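Local coordinates for protein cysteine hydrolase (Vibrio cholerae, PDB 6V98) that is a type VI secretion system effector, probably a cysteine hydrolase related to the papain-like peptidases and delivered against competing bacteria, at residues R112-L118 with E187-D193; F6-F12 with H44-I50; G80-V84 with L96-L100; S1-D5 with I50-T54; S70-V76 with N137-I143. Numbering follows the deposited sequence.

Interaction 1. Residues R112-L118 with E187-D193. With CA (calcium ion), chain C.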
# COMPACT_ATOMS: atom_id res chain seq x y z
N ARG A 112 -13.78 2.52 -2.08
CA ARG A 112 -13.02 3.75 -1.94
C ARG A 112 -11.67 3.49 -1.29
O ARG A 112 -11.45 2.46 -0.65
CB ARG A 112 -13.79 4.79 -1.12
CG ARG A 112 -13.84 4.52 0.39
CD ARG A 112 -14.80 5.45 1.11
NE ARG A 112 -14.99 5.10 2.53
CZ ARG A 112 -14.32 5.67 3.54
NH1 ARG A 112 -13.40 6.60 3.30
NH2 ARG A 112 -14.57 5.30 4.79
N ILE A 113 -10.76 4.45 -1.45
CA ILE A 113 -9.41 4.37 -0.91
C ILE A 113 -9.22 5.52 0.07
O ILE A 113 -9.61 6.65 -0.22
CB ILE A 113 -8.37 4.43 -2.04
CG1 ILE A 113 -8.48 3.18 -2.92
CG2 ILE A 113 -6.93 4.63 -1.47
CD1 ILE A 113 -7.56 3.16 -4.10
N SER A 114 -8.65 5.21 1.23
CA SER A 114 -8.06 6.19 2.13
C SER A 114 -6.56 5.99 2.11
O SER A 114 -6.09 4.88 2.34
CB SER A 114 -8.59 6.03 3.56
OG SER A 114 -9.99 6.22 3.64
N GLY A 115 -5.79 7.06 1.84
CA GLY A 115 -4.35 6.92 1.74
C GLY A 115 -3.61 8.09 2.37
O GLY A 115 -4.21 9.08 2.81
N VAL A 116 -2.29 7.94 2.44
CA VAL A 116 -1.38 9.04 2.75
C VAL A 116 -0.31 9.06 1.67
O VAL A 116 0.01 8.03 1.07
CB VAL A 116 -0.73 8.92 4.15
CG1 VAL A 116 -1.79 9.05 5.23
CG2 VAL A 116 0.06 7.59 4.29
N VAL A 117 0.27 10.23 1.45
CA VAL A 117 1.30 10.40 0.44
C VAL A 117 2.59 10.76 1.15
O VAL A 117 2.70 11.83 1.76
CB VAL A 117 0.92 11.47 -0.60
CG1 VAL A 117 2.00 11.58 -1.64
CG2 VAL A 117 -0.43 11.12 -1.25
N LEU A 118 3.58 9.87 1.08
CA LEU A 118 4.85 10.03 1.76
C LEU A 118 5.94 10.26 0.72
O LEU A 118 5.87 9.72 -0.38
CB LEU A 118 5.20 8.78 2.58
CG LEU A 118 4.09 8.21 3.44
CD1 LEU A 118 4.55 6.92 4.08
CD2 LEU A 118 3.65 9.23 4.49
N GLU A 187 0.10 13.37 7.98
CA GLU A 187 0.58 13.28 6.61
C GLU A 187 -0.48 13.81 5.66
O GLU A 187 -1.64 14.01 6.04
CB GLU A 187 0.93 11.84 6.20
CG GLU A 187 1.77 11.06 7.19
CD GLU A 187 3.23 11.48 7.17
OE1 GLU A 187 3.63 12.21 6.23
OE2 GLU A 187 3.97 11.09 8.09
N ILE A 188 -0.06 14.04 4.42
CA ILE A 188 -0.97 14.41 3.33
C ILE A 188 -2.00 13.30 3.13
O ILE A 188 -1.64 12.13 3.06
CB ILE A 188 -0.16 14.65 2.05
CG1 ILE A 188 0.76 15.87 2.22
CG2 ILE A 188 -1.07 14.80 0.84
CD1 ILE A 188 0.02 17.19 2.27
N ASP A 189 -3.28 13.68 3.03
CA ASP A 189 -4.38 12.74 2.85
C ASP A 189 -4.65 12.47 1.38
O ASP A 189 -4.61 13.39 0.55
CB ASP A 189 -5.68 13.27 3.45
CG ASP A 189 -5.72 13.19 4.95
OD1 ASP A 189 -4.65 13.31 5.58
OD2 ASP A 189 -6.84 13.02 5.48
N LEU A 190 -5.01 11.24 1.06
CA LEU A 190 -5.51 10.88 -0.26
C LEU A 190 -6.87 10.21 -0.08
O LEU A 190 -7.00 9.30 0.74
CB LEU A 190 -4.54 9.93 -0.98
CG LEU A 190 -4.95 9.39 -2.34
CD1 LEU A 190 -5.25 10.54 -3.28
CD2 LEU A 190 -3.87 8.49 -2.93
N ASP A 191 -7.86 10.70 -0.81
CA ASP A 191 -9.19 10.09 -0.83
C ASP A 191 -9.57 9.82 -2.28
O ASP A 191 -9.40 10.68 -3.15
CB ASP A 191 -10.22 11.00 -0.16
CG ASP A 191 -10.11 10.97 1.36
OD1 ASP A 191 -10.66 10.04 1.98
OD2 ASP A 191 -9.46 11.88 1.92
N TYR A 192 -10.10 8.62 -2.54
CA TYR A 192 -10.49 8.25 -3.89
C TYR A 192 -11.80 7.48 -3.81
O TYR A 192 -11.93 6.58 -2.98
CB TYR A 192 -9.42 7.40 -4.58
CG TYR A 192 -9.92 6.73 -5.84
CD1 TYR A 192 -10.02 7.43 -7.03
CD2 TYR A 192 -10.28 5.39 -5.84
CE1 TYR A 192 -10.47 6.82 -8.20
CE2 TYR A 192 -10.74 4.76 -7.00
CZ TYR A 192 -10.84 5.49 -8.17
OH TYR A 192 -11.28 4.88 -9.32
N ASP A 193 -12.76 7.84 -4.65
CA ASP A 193 -14.01 7.10 -4.75
C ASP A 193 -14.06 6.38 -6.08
O ASP A 193 -13.90 7.00 -7.14
CB ASP A 193 -15.22 8.01 -4.60
CG ASP A 193 -16.53 7.25 -4.68
OD1 ASP A 193 -16.83 6.48 -3.74
OD2 ASP A 193 -17.24 7.39 -5.70
CA CA C . -3.59 14.90 6.94
O HOH W 1 -11.86 7.88 0.75
O HOH W 2 -9.69 8.94 4.28
O HOH W 3 2.67 13.53 4.11
O HOH W 4 -2.44 16.24 8.48
O HOH W 5 -5.50 15.32 8.41

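Interaction 2. Residues F6-F12 with H44-I50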
# COMPACT_ATOMS: atom_id res chain seq x y z
N PHE A 6 7.74 8.58 -4.17
CA PHE A 6 6.43 8.55 -3.53
C PHE A 6 6.19 7.16 -2.96
O PHE A 6 6.45 6.16 -3.62
CB PHE A 6 5.29 8.85 -4.51
CG PHE A 6 5.40 10.17 -5.24
CD1 PHE A 6 6.30 10.33 -6.28
CD2 PHE A 6 4.56 11.23 -4.92
CE1 PHE A 6 6.38 11.55 -6.97
CE2 PHE A 6 4.63 12.45 -5.60
CZ PHE A 6 5.54 12.61 -6.62
N LEU A 7 5.68 7.12 -1.73
CA LEU A 7 5.13 5.91 -1.13
C LEU A 7 3.72 6.24 -0.67
O LEU A 7 3.52 7.15 0.14
CB LEU A 7 5.99 5.40 0.04
CG LEU A 7 5.72 3.94 0.43
CD1 LEU A 7 6.32 3.00 -0.62
CD2 LEU A 7 6.30 3.61 1.82
N ILE A 8 2.74 5.52 -1.22
CA ILE A 8 1.33 5.82 -0.96
C ILE A 8 0.69 4.58 -0.35
O ILE A 8 0.16 3.72 -1.08
CB ILE A 8 0.60 6.24 -2.25
CG1 ILE A 8 1.37 7.38 -2.93
CG2 ILE A 8 -0.83 6.66 -1.94
CD1 ILE A 8 0.72 7.83 -4.23
N PRO A 9 0.75 4.42 0.97
CA PRO A 9 -0.10 3.44 1.64
C PRO A 9 -1.55 3.70 1.27
O PRO A 9 -2.00 4.85 1.29
CB PRO A 9 0.16 3.69 3.13
CG PRO A 9 1.53 4.35 3.18
CD PRO A 9 1.57 5.20 1.92
N VAL A 10 -2.27 2.65 0.90
CA VAL A 10 -3.68 2.76 0.54
C VAL A 10 -4.46 1.75 1.38
O VAL A 10 -4.04 0.60 1.52
CB VAL A 10 -3.92 2.55 -0.97
CG1 VAL A 10 -3.27 3.70 -1.76
CG2 VAL A 10 -3.35 1.21 -1.44
N VAL A 11 -5.57 2.20 1.96
CA VAL A 11 -6.48 1.34 2.71
C VAL A 11 -7.84 1.39 2.03
O VAL A 11 -8.27 2.45 1.55
CB VAL A 11 -6.57 1.76 4.19
CG1 VAL A 11 -7.65 0.97 4.92
CG2 VAL A 11 -5.21 1.56 4.88
N PHE A 12 -8.51 0.25 1.98
CA PHE A 12 -9.85 0.12 1.43
C PHE A 12 -10.76 -0.08 2.62
O PHE A 12 -10.98 -1.22 3.05
CB PHE A 12 -9.93 -1.07 0.46
CG PHE A 12 -8.82 -1.09 -0.56
CD1 PHE A 12 -7.66 -1.83 -0.34
CD2 PHE A 12 -8.93 -0.34 -1.74
CE1 PHE A 12 -6.64 -1.84 -1.28
CE2 PHE A 12 -7.92 -0.34 -2.68
CZ PHE A 12 -6.76 -1.09 -2.45
N HIS A 44 -8.78 -3.51 4.08
CA HIS A 44 -7.57 -4.11 3.53
C HIS A 44 -6.59 -2.99 3.17
O HIS A 44 -6.99 -1.84 2.98
CB HIS A 44 -7.90 -4.99 2.31
CG HIS A 44 -6.69 -5.51 1.58
ND1 HIS A 44 -5.73 -6.28 2.19
CD2 HIS A 44 -6.31 -5.38 0.29
CE1 HIS A 44 -4.80 -6.60 1.31
NE2 HIS A 44 -5.12 -6.06 0.15
N ALA A 45 -5.30 -3.33 3.08
CA ALA A 45 -4.29 -2.31 2.85
C ALA A 45 -3.31 -2.80 1.80
O ALA A 45 -3.07 -4.00 1.68
CB ALA A 45 -3.53 -1.95 4.14
N GLY A 46 -2.76 -1.85 1.03
CA GLY A 46 -1.67 -2.13 0.11
C GLY A 46 -0.77 -0.91 0.00
O GLY A 46 -0.96 0.03 0.77
N VAL A 47 0.20 -0.89 -0.91
CA VAL A 47 1.08 0.27 -1.02
C VAL A 47 1.46 0.49 -2.48
O VAL A 47 1.83 -0.44 -3.19
CB VAL A 47 2.33 0.15 -0.12
CG1 VAL A 47 3.17 -1.09 -0.47
CG2 VAL A 47 3.15 1.44 -0.15
N ILE A 48 1.35 1.74 -2.92
CA ILE A 48 1.84 2.17 -4.22
C ILE A 48 3.22 2.77 -4.04
O ILE A 48 3.43 3.59 -3.13
CB ILE A 48 0.89 3.19 -4.86
CG1 ILE A 48 -0.49 2.57 -5.04
CG2 ILE A 48 1.47 3.66 -6.19
CD1 ILE A 48 -1.56 3.58 -5.52
N LEU A 49 4.15 2.40 -4.92
CA LEU A 49 5.51 2.92 -4.89
C LEU A 49 5.82 3.57 -6.23
O LEU A 49 5.67 2.93 -7.27
CB LEU A 49 6.51 1.79 -4.61
CG LEU A 49 7.98 2.16 -4.81
CD1 LEU A 49 8.44 3.08 -3.70
CD2 LEU A 49 8.85 0.91 -4.85
N ILE A 50 6.25 4.83 -6.21
CA ILE A 50 6.49 5.57 -7.45
C ILE A 50 7.90 6.15 -7.46
O ILE A 50 8.31 6.81 -6.50
CB ILE A 50 5.47 6.70 -7.65
CG1 ILE A 50 4.06 6.11 -7.69
CG2 ILE A 50 5.78 7.45 -8.95
CD1 ILE A 50 2.97 7.15 -7.56

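Interaction 3. Residues G80-V84 with L96-L100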
# COMPACT_ATOMS: atom_id res chain seq x y z
N GLY A 80 0.50 -5.79 -11.20
CA GLY A 80 0.89 -4.85 -12.24
C GLY A 80 -0.08 -3.69 -12.35
O GLY A 80 -1.30 -3.91 -12.35
N VAL A 81 0.43 -2.46 -12.41
CA VAL A 81 -0.39 -1.26 -12.58
C VAL A 81 0.27 -0.36 -13.62
O VAL A 81 1.43 -0.53 -13.98
CB VAL A 81 -0.61 -0.48 -11.27
CG1 VAL A 81 -1.46 -1.29 -10.29
CG2 VAL A 81 0.73 -0.10 -10.64
N SER A 82 -0.51 0.60 -14.10
CA SER A 82 0.04 1.59 -15.02
C SER A 82 1.06 2.46 -14.30
O SER A 82 1.01 2.65 -13.08
CB SER A 82 -1.07 2.46 -15.61
OG SER A 82 -2.02 1.67 -16.31
N ASN A 83 2.00 3.01 -15.07
CA ASN A 83 2.87 4.05 -14.53
C ASN A 83 2.13 5.38 -14.52
O ASN A 83 1.19 5.61 -15.28
CB ASN A 83 4.14 4.17 -15.36
CG ASN A 83 4.99 2.92 -15.27
OD1 ASN A 83 4.98 2.23 -14.25
ND2 ASN A 83 5.73 2.63 -16.33
N VAL A 84 2.57 6.27 -13.64
CA VAL A 84 2.02 7.61 -13.57
C VAL A 84 2.90 8.55 -14.39
O VAL A 84 4.01 8.22 -14.79
CB VAL A 84 1.89 8.10 -12.11
CG1 VAL A 84 0.97 7.18 -11.32
CG2 VAL A 84 3.26 8.21 -11.43
N LEU A 96 -2.73 9.39 -11.88
CA LEU A 96 -2.93 8.74 -10.59
C LEU A 96 -4.32 8.12 -10.50
O LEU A 96 -4.47 7.02 -9.97
CB LEU A 96 -2.68 9.74 -9.46
CG LEU A 96 -2.79 9.13 -8.06
CD1 LEU A 96 -1.79 8.03 -7.92
CD2 LEU A 96 -2.58 10.20 -7.00
N LEU A 97 -5.33 8.81 -11.04
CA LEU A 97 -6.68 8.24 -11.08
C LEU A 97 -6.70 6.89 -11.79
O LEU A 97 -7.44 5.99 -11.40
CB LEU A 97 -7.65 9.20 -11.78
CG LEU A 97 -8.34 10.31 -10.98
CD1 LEU A 97 -8.99 11.31 -11.95
CD2 LEU A 97 -9.37 9.72 -10.03
N LYS A 98 -5.92 6.75 -12.86
CA LYS A 98 -5.91 5.50 -13.61
C LYS A 98 -5.37 4.37 -12.75
O LYS A 98 -5.90 3.25 -12.76
CB LYS A 98 -5.08 5.65 -14.88
CG LYS A 98 -5.05 4.42 -15.75
CD LYS A 98 -4.31 4.69 -17.03
CE LYS A 98 -4.22 3.43 -17.86
NZ LYS A 98 -3.40 3.67 -19.08
N VAL A 99 -4.32 4.65 -11.97
CA VAL A 99 -3.74 3.65 -11.07
C VAL A 99 -4.70 3.33 -9.93
O VAL A 99 -4.82 2.18 -9.52
CB VAL A 99 -2.38 4.14 -10.53
CG1 VAL A 99 -1.88 3.23 -9.40
CG2 VAL A 99 -1.37 4.22 -11.66
N LEU A 100 -5.35 4.36 -9.38
CA LEU A 100 -6.23 4.12 -8.24
C LEU A 100 -7.40 3.24 -8.65
O LEU A 100 -7.78 2.30 -7.94
CB LEU A 100 -6.70 5.44 -7.65
CG LEU A 100 -5.60 6.26 -6.95
CD1 LEU A 100 -6.14 7.60 -6.46
CD2 LEU A 100 -4.95 5.46 -5.79

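Interaction 4. Residues S1-D5 with I50-T54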
# COMPACT_ATOMS: atom_id res chain seq x y z
N SER A 1 16.37 14.92 -12.06
CA SER A 1 15.46 15.86 -11.43
C SER A 1 15.74 16.01 -9.93
O SER A 1 15.57 17.10 -9.37
CB SER A 1 14.00 15.42 -11.63
OG SER A 1 13.65 14.39 -10.73
N GLY A 2 16.18 14.92 -9.30
CA GLY A 2 16.26 14.88 -7.86
C GLY A 2 14.93 14.92 -7.15
O GLY A 2 14.89 15.18 -5.95
N ASN A 3 13.83 14.67 -7.87
CA ASN A 3 12.50 14.70 -7.28
C ASN A 3 12.31 13.52 -6.34
O ASN A 3 12.64 12.38 -6.71
CB ASN A 3 11.43 14.69 -8.38
CG ASN A 3 10.03 14.94 -7.85
OD1 ASN A 3 9.81 15.82 -7.01
ND2 ASN A 3 9.06 14.16 -8.34
N ASP A 4 11.79 13.78 -5.14
CA ASP A 4 11.56 12.72 -4.16
C ASP A 4 10.64 11.64 -4.72
O ASP A 4 9.72 11.91 -5.49
CB ASP A 4 10.93 13.30 -2.89
CG ASP A 4 11.96 13.77 -1.88
OD1 ASP A 4 13.15 13.44 -2.04
OD2 ASP A 4 11.58 14.47 -0.92
N ASP A 5 10.89 10.40 -4.30
CA ASP A 5 10.00 9.31 -4.63
C ASP A 5 8.70 9.44 -3.83
O ASP A 5 8.57 10.27 -2.93
CB ASP A 5 10.68 7.97 -4.34
CG ASP A 5 12.01 7.84 -5.05
OD1 ASP A 5 12.06 8.08 -6.29
OD2 ASP A 5 13.01 7.50 -4.39
N ILE A 50 6.25 4.83 -6.21
CA ILE A 50 6.49 5.57 -7.45
C ILE A 50 7.90 6.15 -7.46
O ILE A 50 8.31 6.81 -6.50
CB ILE A 50 5.47 6.70 -7.65
CG1 ILE A 50 4.06 6.11 -7.69
CG2 ILE A 50 5.78 7.45 -8.95
CD1 ILE A 50 2.97 7.15 -7.56
N ASN A 51 8.62 5.91 -8.55
CA ASN A 51 9.89 6.58 -8.82
C ASN A 51 9.64 8.05 -9.16
O ASN A 51 8.99 8.36 -10.16
CB ASN A 51 10.61 5.90 -9.98
CG ASN A 51 12.04 6.40 -10.16
OD1 ASN A 51 12.26 7.60 -10.34
ND2 ASN A 51 13.01 5.50 -10.07
N GLY A 52 10.18 8.95 -8.33
CA GLY A 52 9.94 10.37 -8.52
C GLY A 52 10.60 10.97 -9.75
O GLY A 52 10.20 12.06 -10.18
N GLU A 53 11.60 10.29 -10.31
CA GLU A 53 12.26 10.74 -11.54
C GLU A 53 11.53 10.28 -12.79
O GLU A 53 11.38 11.06 -13.74
CB GLU A 53 13.69 10.22 -11.60
CG GLU A 53 14.56 10.62 -10.43
CD GLU A 53 15.45 11.80 -10.75
OE1 GLU A 53 15.14 12.52 -11.72
OE2 GLU A 53 16.45 11.99 -10.03
N THR A 54 11.08 9.02 -12.82
CA THR A 54 10.59 8.40 -14.04
C THR A 54 9.10 8.12 -14.04
O THR A 54 8.53 7.89 -15.11
CB THR A 54 11.32 7.06 -14.27
OG1 THR A 54 11.06 6.19 -13.17
CG2 THR A 54 12.81 7.29 -14.39
O HOH W 6 14.17 8.66 -8.08

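Interaction 5. Residues S70-V76 with N137-I143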
# COMPACT_ATOMS: atom_id res chain seq x y z
N SER A 70 3.39 -23.12 -0.10
CA SER A 70 3.56 -22.77 1.30
C SER A 70 2.33 -23.23 2.06
O SER A 70 1.21 -23.02 1.61
CB SER A 70 3.74 -21.26 1.49
OG SER A 70 3.62 -20.94 2.86
N ASP A 71 2.56 -23.84 3.22
CA ASP A 71 1.46 -24.19 4.10
C ASP A 71 1.26 -23.17 5.21
O ASP A 71 0.50 -23.43 6.15
CB ASP A 71 1.70 -25.57 4.69
CG ASP A 71 2.85 -25.57 5.66
OD1 ASP A 71 3.96 -25.18 5.24
OD2 ASP A 71 2.63 -25.94 6.83
N ILE A 72 1.91 -22.02 5.13
CA ILE A 72 1.80 -20.98 6.14
C ILE A 72 0.94 -19.86 5.57
O ILE A 72 1.28 -19.31 4.52
CB ILE A 72 3.18 -20.45 6.55
CG1 ILE A 72 4.04 -21.61 7.11
CG2 ILE A 72 3.02 -19.31 7.54
CD1 ILE A 72 5.53 -21.27 7.17
N PRO A 73 -0.17 -19.50 6.21
CA PRO A 73 -1.09 -18.53 5.62
C PRO A 73 -0.45 -17.16 5.48
O PRO A 73 0.42 -16.77 6.26
CB PRO A 73 -2.26 -18.49 6.61
CG PRO A 73 -2.15 -19.78 7.37
CD PRO A 73 -0.69 -20.07 7.47
N GLY A 74 -0.90 -16.42 4.47
CA GLY A 74 -0.41 -15.07 4.25
C GLY A 74 0.72 -15.02 3.24
O GLY A 74 1.71 -15.75 3.38
N ASN A 75 0.57 -14.19 2.21
CA ASN A 75 1.59 -14.07 1.18
C ASN A 75 1.62 -12.65 0.65
O ASN A 75 0.58 -11.98 0.61
CB ASN A 75 1.36 -15.02 -0.01
CG ASN A 75 1.52 -16.48 0.37
OD1 ASN A 75 2.64 -16.99 0.44
ND2 ASN A 75 0.40 -17.15 0.64
N VAL A 76 2.79 -12.22 0.24
CA VAL A 76 2.95 -10.95 -0.46
C VAL A 76 2.60 -11.18 -1.93
O VAL A 76 2.95 -12.21 -2.51
CB VAL A 76 4.38 -10.43 -0.33
CG1 VAL A 76 4.57 -9.12 -1.12
CG2 VAL A 76 4.75 -10.25 1.13
N ASN A 137 7.79 -15.92 0.53
CA ASN A 137 6.45 -16.50 0.48
C ASN A 137 6.47 -18.00 0.70
O ASN A 137 5.53 -18.55 1.28
CB ASN A 137 5.77 -16.18 -0.85
CG ASN A 137 5.05 -14.83 -0.85
OD1 ASN A 137 4.94 -14.17 0.17
ND2 ASN A 137 4.53 -14.44 -2.02
N ASN A 138 7.50 -18.69 0.21
CA ASN A 138 7.63 -20.14 0.36
C ASN A 138 8.60 -20.53 1.47
O ASN A 138 8.92 -21.72 1.59
CB ASN A 138 8.10 -20.78 -0.95
CG ASN A 138 7.30 -20.34 -2.16
OD1 ASN A 138 6.12 -20.02 -2.06
ND2 ASN A 138 7.95 -20.36 -3.32
N SER A 139 9.04 -19.60 2.27
CA SER A 139 10.06 -19.95 3.25
C SER A 139 9.44 -20.64 4.46
O SER A 139 8.39 -20.21 4.96
CB SER A 139 10.83 -18.72 3.71
OG SER A 139 11.55 -19.02 4.89
N PRO A 140 10.06 -21.73 4.93
CA PRO A 140 9.64 -22.35 6.19
C PRO A 140 9.67 -21.41 7.37
O PRO A 140 9.04 -21.71 8.39
CB PRO A 140 10.66 -23.47 6.38
CG PRO A 140 11.15 -23.77 5.02
CD PRO A 140 11.17 -22.46 4.30
N ASP A 141 10.43 -20.32 7.29
CA ASP A 141 10.56 -19.34 8.36
C ASP A 141 9.62 -18.16 8.20
O ASP A 141 9.71 -17.19 8.97
CB ASP A 141 12.01 -18.84 8.44
CG ASP A 141 12.93 -19.82 9.18
OD1 ASP A 141 14.15 -19.61 9.19
OD2 ASP A 141 12.41 -20.80 9.75
N LYS A 142 8.72 -18.20 7.22
CA LYS A 142 7.77 -17.12 7.01
C LYS A 142 6.90 -16.93 8.26
O LYS A 142 6.39 -17.89 8.83
CB LYS A 142 6.88 -17.43 5.79
CG LYS A 142 5.93 -16.28 5.42
CD LYS A 142 5.17 -16.60 4.13
CE LYS A 142 4.20 -17.77 4.30
NZ LYS A 142 3.46 -18.05 3.01
N ILE A 143 6.74 -15.68 8.68
CA ILE A 143 5.89 -15.38 9.84
C ILE A 143 4.44 -15.55 9.44
O ILE A 143 4.00 -14.92 8.47
CB ILE A 143 6.14 -13.96 10.34
CG1 ILE A 143 7.60 -13.77 10.77
CG2 ILE A 143 5.22 -13.67 11.51
CD1 ILE A 143 7.95 -14.57 11.99
O HOH W 7 6.19 -21.03 3.61
O HOH W 8 2.62 -15.00 6.24

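Interaction 1. Residues R112-L118 with E187-D193
I113 lays its side chain against the Y192 ring, with I113 CD1 3.9 Å from Y192 CD2. The two residues face each other across antiparallel strands. I113 N bonds Y192 O at 2.9 Å, and Y192 N returns to I113 O at 3.1 Å. G115 and L190 form the next hydrogen-bonded pair: G115 N to L190 O is 2.8 Å, L190 N to G115 O 2.9 Å. I113, L190 and Y192 lie on one face, where L100 of helix 93-107 touches I113 and Y192. S114, V116, D189 and D191 lie on the other. There, one water bridges S114 OG and D191 OD1, and another joins D191 OD1, I113 O and R112 NH1. E187 O (2.3 Å) and D189 OD1 (2.4 Å) bind calcium with two waters. Q184 O and E203 O complete the site. The arrangement is that of an antiparallel β-sheet with a calcium site that joins this strand region to the end of helix 176-184 and to the last residue, E203.

Interaction 2. Residues F6-F12 with H44-I50
I8, V10, I48 and I50 make the apolar centre on one face of this antiparallel pair. I8 CB meets I48 CB at 4.0 Å, I8 CD1 meets I50 CD1 at 4.1 Å, and V10 CG1 meets I48 CD1 at 4.1 Å. On the other face L7 CD1 reaches V47 CG2 (3.6 Å) and L49 CD1 (3.7 Å), and V11 CG2 touches A45 CB at 4.0 Å. Paired backbone bonds hold this register. I8 N to I48 O is 2.8 Å, and V10 N to G46 O is 2.9 Å. Towards the end, F12 N to H44 O is 2.8 Å, but H44 N to F12 O is weak at 3.3 Å. The F12 and H44 rings meet rim to rim, with centroids 5.9 Å apart. H44 is the polar edge. Its NE2 bonds E61, and its ND1 makes a weak hydrogen bond to O1 of the dimethylarsinoyl group on C152. This is consistent with a cysteine–histidine site as in papain-like hydrolases. Within the sheet, strand 5-12 lies between 44-50 and 113-120, and strand 57-63 flanks 44-50. V156 and L159 of helix 154-162 cover the P9 and V47 face, while L100 of helix 93-107 touches I48 on the opposite one.

Interaction 3. Residues G80-V84 with L96-L100
V81 is the first residue of the loop to meet the helix. Its CB lies 4.3 Å from V99 CG1, and its side chain also touches E102 and V103 one turn further along. S82 comes closest. Its CA is 5.8 Å from V99 CA. S82 O sits 3.2 Å from V99 CG2, a tight contact with a methyl group, and this carbonyl has no polar partner in the model. S82 OG is 3.2 Å from K98 CE, so the extended lysine chain runs past the serine. The hydroxyl itself is satisfied by a hydrogen bond to E102. N83 turns its side chain away from the helix, and its OD1 accepts from T57 N. V84 then points back. V84 CG1 packs on V99 CG2 at 3.8 Å and stands 4.5 Å from L96 CD1. L96 and V99 are three residues apart, so successive turns bring both onto the loop. No hydrogen bond joins the two segments; the contact is one of van der Waals packing. V84 N bonds T57 OG1, so the loop is fixed to the sheet side as well. The loop thus lies along the side of the helix, with V84 packed against both the helix and I50, while V99 itself rests on I48. This is the layered arrangement of an α+β fold, with a helix lying over one face of an antiparallel sheet and a loop sealing its flank.

Interaction 4. Residues S1-D5 with I50-T54
E53 gathers the first residues of the crystallised fragment. The S1 amino group forms a salt bridge with the carboxylate, S1 N to E53 OE1, at 2.7 Å. S1 OG donates to the same E53 OE1 at 2.6 Å, and G2 N donates to E53 OE2 at 3.0 Å. S1 OG also accepts from N3 N at 2.9 Å in an ST turn. S1 is poorly ordered, however. Further along, N3 ND2 bonds G52 O at 3.0 Å, and G52 N bonds D5 OD1 at 2.9 Å. A water joins D5 OD1 and N51 OD1. D5 OD2 accepts from the F122 and F123 amides, so the carboxylate links the 50-54 loop to the start of helix 123-134. N51 OD1 accepts from E53 N at 2.8 Å, an Asx turn. Packing is slight: G52 CA rests 3.4 Å from D4 O, and a CB on G52 would clash with that oxygen. Acidic side chains thus meet backbone amides and the free chain start, and polar bonds rather than a greasy core hold this contact together.

Interaction 5. Residues S70-V76 with N137-I143
K142 NZ is surrounded by oxygen atoms. It bonds S70 OG, I72 O, G74 O and N75 OD1, each at 2.9 Å. A fifth, N137 O in its own segment, is 2.7 Å from K142 NZ. An ammonium group has three protons, so these five acceptors must share them. S70 OG accepts from I72 N as well, at 3.0 Å, in an ST turn. N75 OD1 takes a further proton from N67 ND2, and N75 ND2 donates to Y65 O. The N137 amide is paired at both ends. V76 N donates to N137 OD1 at 2.9 Å, and N137 ND2 donates to V76 O at 2.8 Å. The side chain thus bonds the backbone of strand 75-78, at the edge of the main sheet, as a neighbouring strand would. A water sits 2.7 Å from both S70 OG and S139 O. S139 O also accepts from K142 N at 3.0 Å, closing the type I turn from S139 to K142. Packing is modest: I72 CB meets K142 CE at 3.6 Å, and I72 CD1 rests 3.7 Å from the carbonyl P140 O. Across the two segments no carboxylate answers the buried lysine. Its charge is met by carbonyl, hydroxyl and amide oxygens, so one side chain ties together backbone and side-chain oxygens of both segments.

Interactions 1 and 2 are neighbours in the main sheet, with centres 9 Å apart. V11 N to S114 O (2.8 Å) and L118 N to L7 O (2.9 Å) are probable hydrogen bonds between them. Interaction 3 touches both: L100 CD1 is 3.8 Å from Y192 CB, and I48 CD1 is 3.9 Å from V99 CG1. Interaction 4 shares I50 with interaction 2 and joins the loops at the end of that strand pair. Interaction 5 lies across the molecule, its centre 30 Å from that of interaction 1, yet both reach the same sheet. Calcium is bound in interaction 1, while H44 of interaction 2 marks the modified-cysteine site.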